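Local coordinates for structural polyprotein, VP3 (PDB 5CDD) that probably serves as a structural subunit of the icosahedral virus capsid, at residues T70-T73 and T74-I77; D119-P122 and C123-V126. All blocks are in the same frame, centred on the assembly; numbering follows the deposited sequence.

Overall arrangement
Both contacts are local: each is a place where the backbone changes course and a carboxylate reaches back to a backbone N-H three residues earlier. Contact 1 lies at the surface, where the chain turns off the end of strand 64-72; contact 2 is buried about 5 Å from the centre of the folded chain, at the start of helix 122-127. Their centres are about 30 Å apart, yet both relate to strands 64-72 and 255-265. D75 in contact 1 serves a turn beside a tryptophan, with a lysine tail nearby that does not contact its carboxylate. E124 in contact 2 is enclosed and meets two lysines, K66 and K262, one from each of those strands, which probably offsets the cost of burying it.

Contact 1: T70-T73 and T74-I77; sequences TWKT and TDAI
D75 folds back over the turn that closes strand 64-72 and sets its carboxylate between W71 and K72. With CG anti to its own carbonyl carbon (chi1 -61°), it brings OD2 to the backbone N of K72 as a hydrogen-bond acceptor. D75 OD2 also stands at the edge of the indole, 3.4 Å from W71 CD1, and carboxylate and ring are close to coplanar, their planes 21° apart. The contact is therefore edge-on, with no carboxylate lying over the ring face. The base of the K72 side chain crosses the same oxygen, K72 CB lying 3.4 Å from D75 OD2, but the extended chain then leads away, leaving K72 NZ 5.7 Å from D75 OD1. These opposite charges may attract weakly without forming a salt bridge. A second bond, D75 N to K72 O at 3.2 Å, closes a type I beta turn, its donor lying above the carbonyl plane. Aspartate suits this place because its short chain can reach back across the turn. Strand 64-72 pairs with 255-265, and the indole of W71 packs on V256 and I258 there and on P242 and L246 of strand 236-247, thus bridging the two sheets of the jelly roll.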
loop_
_atom_site.group_PDB
_atom_site.type_symbol
_atom_site.label_atom_id
_atom_site.label_comp_id
_atom_site.label_asym_id
_atom_site.label_seq_id
_atom_site.Cartn_x
_atom_site.Cartn_y
_atom_site.Cartn_z
ATOM N N THR B 70 -48.598 54.331 -0.048
ATOM C CA THR B 70 -49.255 55.433 0.644
ATOM C C THR B 70 -50.658 54.989 1.041
ATOM O O THR B 70 -51.486 54.662 0.188
ATOM C CB THR B 70 -49.371 56.690 -0.250
ATOM O OG1 THR B 70 -48.063 57.110 -0.664
ATOM C CG2 THR B 70 -50.034 57.827 0.517
ATOM N N TRP B 71 -50.915 54.960 2.342
ATOM C CA TRP B 71 -52.219 54.566 2.847
ATOM C C TRP B 71 -52.911 55.809 3.397
ATOM O O TRP B 71 -52.462 56.405 4.376
ATOM C CB TRP B 71 -52.057 53.497 3.931
ATOM C CG TRP B 71 -53.348 52.974 4.484
ATOM C CD1 TRP B 71 -54.583 53.039 3.901
ATOM C CD2 TRP B 71 -53.524 52.258 5.713
ATOM N NE1 TRP B 71 -55.516 52.410 4.691
ATOM C CE2 TRP B 71 -54.892 51.921 5.808
ATOM C CE3 TRP B 71 -52.656 51.868 6.742
ATOM C CZ2 TRP B 71 -55.415 51.209 6.894
ATOM C CZ3 TRP B 71 -53.176 51.160 7.822
ATOM C CH2 TRP B 71 -54.543 50.838 7.888
ATOM N N LYS B 72 -54.001 56.202 2.746
ATOM C CA LYS B 72 -54.758 57.386 3.137
ATOM C C LYS B 72 -55.993 57.026 3.941
ATOM O O LYS B 72 -56.489 55.903 3.872
ATOM C CB LYS B 72 -55.201 58.154 1.894
ATOM C CG LYS B 72 -54.091 58.438 0.909
ATOM C CD LYS B 72 -54.650 59.008 -0.379
ATOM C CE LYS B 72 -53.553 59.191 -1.409
ATOM N NZ LYS B 72 -54.091 59.678 -2.707
ATOM N N THR B 73 -56.493 57.993 4.700
ATOM C CA THR B 73 -57.692 57.779 5.489
ATOM C C THR B 73 -58.852 57.711 4.498
ATOM O O THR B 73 -59.975 57.365 4.854
ATOM C CB THR B 73 -57.908 58.937 6.480
ATOM O OG1 THR B 73 -58.004 60.169 5.757
ATOM C CG2 THR B 73 -56.740 59.019 7.459
ATOM N N THR B 74 -58.547 58.023 3.241
ATOM C CA THR B 74 -59.521 58.021 2.158
ATOM C C THR B 74 -59.698 56.653 1.490
ATOM O O THR B 74 -60.767 56.355 0.963
ATOM C CB THR B 74 -59.128 59.072 1.085
ATOM O OG1 THR B 74 -59.854 60.284 1.319
ATOM C CG2 THR B 74 -59.399 58.562 -0.326
ATOM N N ASP B 75 -58.654 55.830 1.506
ATOM C CA ASP B 75 -58.723 54.506 0.896
ATOM C C ASP B 75 -59.855 53.654 1.470
ATOM O O ASP B 75 -60.153 53.710 2.664
ATOM C CB ASP B 75 -57.389 53.782 1.070
ATOM C CG ASP B 75 -56.241 54.516 0.407
ATOM O OD1 ASP B 75 -56.319 54.784 -0.812
ATOM O OD2 ASP B 75 -55.256 54.822 1.104
ATOM N N ALA B 76 -60.483 52.869 0.602
ATOM C CA ALA B 76 -61.586 52.000 0.989
ATOM C C ALA B 76 -61.081 50.677 1.539
ATOM O O ALA B 76 -59.978 50.240 1.215
ATOM C CB ALA B 76 -62.475 51.750 -0.207
ATOM N N ILE B 77 -61.900 50.032 2.361
ATOM C CA ILE B 77 -61.520 48.751 2.942
ATOM C C ILE B 77 -61.660 47.602 1.942
ATOM O O ILE B 77 -62.322 47.731 0.910
ATOM C CB ILE B 77 -62.371 48.420 4.185
ATOM C CG1 ILE B 77 -63.844 48.292 3.790
ATOM C CG2 ILE B 77 -62.192 49.506 5.228
ATOM C CD1 ILE B 77 -64.743 47.805 4.906
#

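Contact 2: D119-P122 and C123-V126; sequences DAAP and CEYV
A121 and E124 clasp each other where the loop after strand 111-118 enters helix 122-127. The carboxylate turns back along the first turn, and E124 OE1, using the anti lone pair, accepts a hydrogen bond from A121 N at 2.9 Å. A121 is the N-cap, so this is the glutamate half of a capping box; alanine, lacking a polar side chain, cannot supply the other half. The side chain starts with CG anti to the carbonyl carbon (chi1 -56°) and runs out extended to lie alongside A121. The backbone beside it is close-knit. A121 O receives Y125 N at 2.8 Å and a weak bond from E124 N, while P122 O takes V126 N at 3.2 Å. P122 suits the first helical turn, where its missing N-H costs no intrahelical bond.

Within the turn the A120 flank is looser: its methyl only brushes the tyrosine, A120 CB lying 4.2 Å from Y125 CB, although L199 of a neighbouring subunit packs on it. Y125 is turned so that its ring trails away from the backbone N (chi1 -173°) and leaves the turn for a neighbouring subunit, where it stacks on Y80 and its OH bonds to Y80 O. Neither flank is a solvent side, since all eight residues are buried.

K66 forms a salt bridge to E124 OE1 and also bonds D119 O; K262 bridges OE2, probably offsetting the burial. Lysines and helix start would favour ionisation, opposed probably only in part by the D119 carboxylate, hydrogen-bonded to S99. E124 thereby probably ties the helix start to strands 64-72 and 255-265.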
loop_
_atom_site.group_PDB
_atom_site.type_symbol
_atom_site.label_atom_id
_atom_site.label_comp_id
_atom_site.label_asym_id
_atom_site.label_seq_id
_atom_site.Cartn_x
_atom_site.Cartn_y
_atom_site.Cartn_z
ATOM N N ASP B 119 -35.255 46.804 -10.914
ATOM C CA ASP B 119 -34.673 47.152 -9.615
ATOM C C ASP B 119 -34.619 45.938 -8.695
ATOM O O ASP B 119 -35.425 45.791 -7.779
ATOM C CB ASP B 119 -35.478 48.267 -8.933
ATOM C CG ASP B 119 -36.909 47.850 -8.607
ATOM O OD1 ASP B 119 -37.505 48.437 -7.676
ATOM O OD2 ASP B 119 -37.437 46.941 -9.285
ATOM N N ALA B 120 -33.649 45.070 -8.950
ATOM C CA ALA B 120 -33.484 43.852 -8.173
ATOM C C ALA B 120 -33.007 44.046 -6.738
ATOM O O ALA B 120 -32.224 44.947 -6.433
ATOM C CB ALA B 120 -32.533 42.911 -8.898
ATOM N N ALA B 121 -33.507 43.178 -5.866
ATOM C CA ALA B 121 -33.131 43.150 -4.460
ATOM C C ALA B 121 -32.070 42.050 -4.424
ATOM O O ALA B 121 -32.012 41.213 -5.328
ATOM C CB ALA B 121 -34.318 42.757 -3.605
ATOM N N PRO B 122 -31.218 42.027 -3.390
ATOM C CA PRO B 122 -30.187 40.985 -3.337
ATOM C C PRO B 122 -30.613 39.556 -3.712
ATOM O O PRO B 122 -29.910 38.884 -4.465
ATOM C CB PRO B 122 -29.644 41.103 -1.907
ATOM C CG PRO B 122 -30.756 41.778 -1.156
ATOM C CD PRO B 122 -31.253 42.793 -2.135
ATOM N N CYS B 123 -31.753 39.084 -3.215
ATOM C CA CYS B 123 -32.179 37.727 -3.549
ATOM C C CYS B 123 -32.660 37.607 -4.994
ATOM O O CYS B 123 -32.471 36.573 -5.634
ATOM C CB CYS B 123 -33.278 37.246 -2.596
ATOM S SG CYS B 123 -34.897 38.000 -2.840
ATOM N N GLU B 124 -33.282 38.662 -5.508
ATOM C CA GLU B 124 -33.772 38.660 -6.884
ATOM C C GLU B 124 -32.583 38.713 -7.844
ATOM O O GLU B 124 -32.634 38.166 -8.947
ATOM C CB GLU B 124 -34.679 39.870 -7.133
ATOM C CG GLU B 124 -35.860 39.988 -6.183
ATOM C CD GLU B 124 -36.743 41.184 -6.500
ATOM O OE1 GLU B 124 -36.205 42.305 -6.627
ATOM O OE2 GLU B 124 -37.975 41.009 -6.614
ATOM N N TYR B 125 -31.518 39.377 -7.407
ATOM C CA TYR B 125 -30.297 39.531 -8.194
ATOM C C TYR B 125 -29.588 38.186 -8.353
ATOM O O TYR B 125 -29.033 37.883 -9.410
ATOM C CB TYR B 125 -29.382 40.548 -7.498
ATOM C CG TYR B 125 -28.139 40.956 -8.265
ATOM C CD1 TYR B 125 -26.975 40.188 -8.215
ATOM C CD2 TYR B 125 -28.117 42.131 -9.018
ATOM C CE1 TYR B 125 -25.819 40.581 -8.894
ATOM C CE2 TYR B 125 -26.970 42.531 -9.700
ATOM C CZ TYR B 125 -25.826 41.754 -9.633
ATOM O OH TYR B 125 -24.695 42.148 -10.307
ATOM N N VAL B 126 -29.623 37.379 -7.298
ATOM C CA VAL B 126 -28.991 36.066 -7.311
ATOM C C VAL B 126 -29.787 35.059 -8.139
ATOM O O VAL B 126 -29.223 34.341 -8.966
ATOM C CB VAL B 126 -28.831 35.520 -5.870
ATOM C CG1 VAL B 126 -28.299 34.096 -5.898
ATOM C CG2 VAL B 126 -27.890 36.416 -5.085
#